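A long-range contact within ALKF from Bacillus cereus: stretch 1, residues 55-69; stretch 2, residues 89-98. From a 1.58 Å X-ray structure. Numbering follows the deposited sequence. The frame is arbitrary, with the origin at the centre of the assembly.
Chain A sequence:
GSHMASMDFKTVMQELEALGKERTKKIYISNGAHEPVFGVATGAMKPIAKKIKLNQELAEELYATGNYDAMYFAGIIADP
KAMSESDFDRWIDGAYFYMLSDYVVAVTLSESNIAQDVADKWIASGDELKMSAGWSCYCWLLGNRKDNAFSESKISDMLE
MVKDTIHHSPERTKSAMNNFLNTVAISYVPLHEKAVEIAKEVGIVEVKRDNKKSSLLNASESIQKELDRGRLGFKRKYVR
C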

# COMPACT_ATOMS: atom_id res chain seq x y z
N ASN A 55 -2.64 4.09 19.49
CA ASN A 55 -1.59 4.23 20.48
C ASN A 55 -0.25 4.29 19.70
O ASN A 55 0.35 3.24 19.36
N GLN A 56 0.15 5.52 19.45
CA GLN A 56 1.39 5.78 18.70
C GLN A 56 2.58 5.22 19.39
O GLN A 56 3.50 4.68 18.72
N GLU A 57 2.73 5.35 20.70
CA GLU A 57 3.90 4.83 21.38
C GLU A 57 4.07 3.32 21.17
O GLU A 57 5.18 2.86 20.87
N LEU A 58 2.96 2.60 21.35
CA LEU A 58 3.00 1.16 21.21
C LEU A 58 3.24 0.85 19.70
O LEU A 58 4.05 -0.09 19.44
N ALA A 59 2.68 1.66 18.81
CA ALA A 59 2.91 1.42 17.37
C ALA A 59 4.40 1.54 17.09
O ALA A 59 4.96 0.66 16.33
N GLU A 60 5.03 2.51 17.71
CA GLU A 60 6.47 2.66 17.47
C GLU A 60 7.26 1.49 17.94
O GLU A 60 8.22 1.04 17.24
N GLU A 61 6.95 0.99 19.15
CA GLU A 61 7.68 -0.17 19.61
C GLU A 61 7.44 -1.43 18.75
O GLU A 61 8.41 -2.19 18.53
N LEU A 62 6.21 -1.58 18.32
CA LEU A 62 5.87 -2.76 17.48
C LEU A 62 6.58 -2.60 16.14
O LEU A 62 7.16 -3.62 15.64
N TYR A 63 6.61 -1.40 15.58
CA TYR A 63 7.24 -1.30 14.22
C TYR A 63 8.74 -1.56 14.30
O TYR A 63 9.36 -2.17 13.39
N ALA A 64 9.34 -1.22 15.44
CA ALA A 64 10.77 -1.41 15.64
C ALA A 64 11.19 -2.82 15.78
O ALA A 64 12.43 -3.08 15.83
N THR A 65 10.23 -3.73 16.00
CA THR A 65 10.59 -5.17 16.14
C THR A 65 11.25 -5.71 14.88
O THR A 65 12.01 -6.69 14.95
N GLY A 66 10.86 -5.15 13.74
CA GLY A 66 11.23 -5.79 12.47
C GLY A 66 10.50 -7.09 12.20
O GLY A 66 10.86 -7.76 11.21
N ASN A 67 9.44 -7.37 12.94
CA ASN A 67 8.59 -8.53 12.73
C ASN A 67 7.39 -8.06 11.91
O ASN A 67 6.64 -7.16 12.29
N TYR A 68 7.27 -8.61 10.67
CA TYR A 68 6.26 -8.14 9.77
C TYR A 68 4.86 -8.04 10.41
O TYR A 68 4.10 -7.07 10.22
N ASP A 69 4.46 -9.07 11.16
CA ASP A 69 3.08 -8.98 11.67
C ASP A 69 2.92 -7.90 12.71
O ASP A 69 1.87 -7.20 12.77
N ASP A 89 9.18 9.06 7.24
CA ASP A 89 10.44 8.68 6.61
C ASP A 89 11.14 7.60 7.42
O ASP A 89 11.74 6.68 6.88
N ARG A 90 11.01 7.61 8.79
CA ARG A 90 11.53 6.47 9.54
C ARG A 90 10.86 5.16 9.20
O ARG A 90 11.50 4.12 9.02
N TRP A 91 9.55 5.24 9.10
CA TRP A 91 8.78 3.99 8.87
C TRP A 91 9.14 3.47 7.45
O TRP A 91 9.39 2.28 7.28
N ILE A 92 9.21 4.36 6.44
CA ILE A 92 9.53 3.80 5.13
C ILE A 92 10.95 3.25 5.09
O ILE A 92 11.22 2.27 4.37
N ASP A 93 11.87 3.83 5.87
CA ASP A 93 13.23 3.25 5.89
C ASP A 93 13.23 1.84 6.43
O ASP A 93 14.12 1.10 6.06
N GLY A 94 12.26 1.47 7.27
CA GLY A 94 12.18 0.12 7.76
C GLY A 94 11.29 -0.84 6.98
O GLY A 94 11.25 -2.02 7.31
N ALA A 95 10.73 -0.33 5.89
CA ALA A 95 9.80 -1.16 5.13
C ALA A 95 10.59 -1.95 4.09
O ALA A 95 10.75 -1.54 2.93
N TYR A 96 11.01 -3.14 4.52
CA TYR A 96 12.05 -3.80 3.70
C TYR A 96 11.59 -4.60 2.50
O TYR A 96 12.38 -5.11 1.72
N PHE A 97 10.28 -4.77 2.41
CA PHE A 97 9.69 -5.34 1.21
C PHE A 97 8.32 -4.80 0.94
O PHE A 97 7.79 -4.06 1.79
N TYR A 98 7.73 -5.14 -0.23
CA TYR A 98 6.55 -4.40 -0.66
C TYR A 98 5.32 -4.51 0.24
O TYR A 98 4.51 -3.59 0.24

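What holds the centre of the contact together? The two helices run roughly parallel, at 26°, but their axes come no closer than 11.8 Å, so large side chains must fill the gap. Tyr-63, whose CA-to-CB bond points toward the other stretch, does so with chi1 t, and Trp-91, whose bond points sideways, with chi1 m. The tyrosine ring lies face to face on the five-membered ring of the indole, with centroids 4.3 Å apart and planes only 11° from parallel; CE1 of Tyr-63 is 3.8 Å from CE3 of Trp-91. The indole is a knob in a hole formed by Gln-56, Ala-59, Glu-60 and Tyr-63. Ala-59 CB meets it near the ring plane, 4.2 Å from Trp-91 CZ2.

How does the tyrosine hydroxyl fit into this buried centre? The ring reaches across to the second helix, and Tyr-63 OH donates a hydrogen bond to Trp-91 O at 2.7 Å, so one residue is gripped through both its ring and its backbone. Gly-94 leaves space alongside: a CB there would point toward the first stretch and lie about 3.3 Å from Tyr-63 CE2, a tight fit. Ala-95 adds a small apolar surface, its CB 3.8 Å from Tyr-63 OH.

What continues the packing beyond the paired helices? Tyr-68 points toward the second stretch with chi1 t, while Phe-97, chi1 p, starts sideways and brings its ring nearer. The edge of Phe-97 faces the Tyr-68 ring in an offset arrangement, with planes at 65° and Tyr-68 CD1 3.6 Å from Phe-97 CE1. Nearby, Tyr-96, also chi1 p, brings its hydroxyl to a water. That water donates to Gly-66 O at 2.8 Å and accepts from Tyr-68 N at 2.9 Å; it lies 2.6 Å from Tyr-96 OH, so it links Gly-66 and Tyr-68 of the first stretch to Tyr-96 of the second.

Where does the packing give way to charge? Glu-60, with chi1 and chi2 both m, starts sideways but carries its carboxylate to the other helix. Arg-90, chi1 m and chi2 t, meets it in a salt bridge: Arg-90 NH1 donates to Glu-60 OE1 at 2.8 Å, and Arg-90 NH2 to Glu-60 OE2 at 3.0 Å. The same carboxylate accepts from the indole, since Trp-91 NE1 lies 3.1 Å from Glu-60 OE2, with a weak second bond to Glu-60 OE1 at 3.3 Å. Gln-56, chi1 t, steadies the acid within its own helix, NE2 donating to Glu-60 OE2 at 3.0 Å. Glu-60 thus joins the aromatic centre to the exposed arginine.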

# COMPACT_ATOMS: atom_id res chain seq x y z
CB ASN A 55 -1.62 3.02 21.40
CG ASN A 55 -0.59 3.10 22.56
OD1 ASN A 55 0.43 3.85 22.55
ND2 ASN A 55 -0.87 2.32 23.62
CB GLN A 56 1.57 7.26 18.37
CG GLN A 56 2.73 7.45 17.37
CD GLN A 56 2.40 6.87 15.94
OE1 GLN A 56 1.25 6.73 15.54
NE2 GLN A 56 3.44 6.51 15.17
CB GLU A 57 3.81 5.20 22.86
CG GLU A 57 5.09 5.00 23.62
CD GLU A 57 5.44 3.58 23.95
OE1 GLU A 57 4.48 2.82 24.27
OE2 GLU A 57 6.64 3.20 23.83
CB LEU A 58 1.63 0.60 21.57
CG LEU A 58 1.50 -0.90 21.49
CD1 LEU A 58 2.63 -1.72 22.18
CD2 LEU A 58 0.11 -1.31 22.09
CB ALA A 59 2.14 2.45 16.44
CB GLU A 60 7.06 3.96 18.04
CG GLU A 60 6.52 5.19 17.38
CD GLU A 60 7.03 5.48 15.96
OE1 GLU A 60 8.06 4.91 15.61
OE2 GLU A 60 6.46 6.29 15.29
CB GLU A 61 7.30 -0.49 21.07
CG GLU A 61 7.70 0.60 22.03
CD GLU A 61 7.65 0.10 23.50
OE1 GLU A 61 8.02 -1.07 23.84
OE2 GLU A 61 7.30 0.96 24.36
CB LEU A 62 4.36 -2.86 17.28
CG LEU A 62 3.66 -3.22 18.57
CD1 LEU A 62 2.20 -3.05 18.33
CD2 LEU A 62 3.95 -4.65 18.95
CB TYR A 63 6.94 0.11 13.67
CG TYR A 63 7.15 0.14 12.18
CD1 TYR A 63 6.16 -0.30 11.30
CD2 TYR A 63 8.37 0.61 11.67
CE1 TYR A 63 6.36 -0.26 9.89
CE2 TYR A 63 8.62 0.59 10.30
CZ TYR A 63 7.59 0.15 9.43
OH TYR A 63 7.84 0.17 8.07
CB ALA A 64 11.25 -0.58 16.91
CB THR A 65 9.40 -6.03 16.46
OG1 THR A 65 8.48 -5.99 15.41
CG2 THR A 65 8.79 -5.61 17.81
CB ASN A 67 8.19 -9.09 14.09
CG ASN A 67 7.17 -10.22 13.99
OD1 ASN A 67 6.22 -10.18 13.20
ND2 ASN A 67 7.36 -11.25 14.81
CB TYR A 68 6.16 -9.03 8.49
CG TYR A 68 4.99 -8.63 7.61
CD1 TYR A 68 4.96 -7.41 6.92
CD2 TYR A 68 3.82 -9.47 7.54
CE1 TYR A 68 3.87 -7.02 6.18
CE2 TYR A 68 2.74 -9.07 6.79
CZ TYR A 68 2.73 -7.85 6.08
OH TYR A 68 1.68 -7.41 5.36
CB ASP A 69 2.67 -10.31 12.32
CG ASP A 69 2.67 -11.45 11.29
OD1 ASP A 69 1.75 -11.52 10.50
OD2 ASP A 69 3.64 -12.21 11.31
CB ASP A 89 11.36 9.94 6.55
CG ASP A 89 10.92 10.91 5.44
OD1 ASP A 89 10.24 10.44 4.54
OD2 ASP A 89 11.19 12.14 5.49
CB ARG A 90 11.42 6.68 11.08
CG ARG A 90 12.29 7.84 11.55
CD ARG A 90 12.29 7.97 13.12
NE ARG A 90 10.94 8.31 13.59
CZ ARG A 90 9.98 7.46 14.04
NH1 ARG A 90 10.13 6.13 14.09
NH2 ARG A 90 8.80 7.96 14.35
CB TRP A 91 7.26 4.26 8.97
CG TRP A 91 6.79 4.23 10.42
CD1 TRP A 91 7.38 4.84 11.49
CD2 TRP A 91 5.55 3.69 10.87
NE1 TRP A 91 6.57 4.62 12.63
CE2 TRP A 91 5.49 3.87 12.26
CE3 TRP A 91 4.52 3.00 10.24
CZ2 TRP A 91 4.38 3.47 13.06
CZ3 TRP A 91 3.43 2.49 11.06
CH2 TRP A 91 3.44 2.69 12.44
CB ILE A 92 9.25 4.81 4.00
CG1 ILE A 92 9.11 4.13 2.61
CG2 ILE A 92 10.40 5.90 3.87
CD1 ILE A 92 7.93 3.09 2.53
CB ASP A 93 14.16 4.10 6.79
CG ASP A 93 14.56 5.43 6.13
OD1 ASP A 93 14.39 5.63 4.94
OD2 ASP A 93 15.13 6.29 6.89
CB ALA A 95 8.81 -0.20 4.44
CB TYR A 96 12.92 -4.72 4.60
CG TYR A 96 12.20 -5.87 5.20
CD1 TYR A 96 12.01 -7.07 4.50
CD2 TYR A 96 11.68 -5.79 6.48
CE1 TYR A 96 11.34 -8.14 5.02
CE2 TYR A 96 10.97 -6.91 7.08
CZ TYR A 96 10.83 -8.12 6.35
OH TYR A 96 10.12 -9.17 6.84
CB PHE A 97 9.69 -6.93 1.29
CG PHE A 97 8.58 -7.53 2.17
CD1 PHE A 97 8.47 -7.20 3.56
CD2 PHE A 97 7.65 -8.41 1.61
CE1 PHE A 97 7.48 -7.83 4.40
CE2 PHE A 97 6.69 -9.01 2.40
CZ PHE A 97 6.57 -8.73 3.80
CB TYR A 98 6.17 -4.79 -2.11
CG TYR A 98 5.45 -6.13 -2.18
CD1 TYR A 98 6.23 -7.32 -2.29
CD2 TYR A 98 4.07 -6.21 -2.13
CE1 TYR A 98 5.61 -8.60 -2.34
CE2 TYR A 98 3.40 -7.46 -2.16
CZ TYR A 98 4.19 -8.65 -2.24
OH TYR A 98 3.51 -9.89 -2.28
O HOH W 1 9.68 -9.48 9.38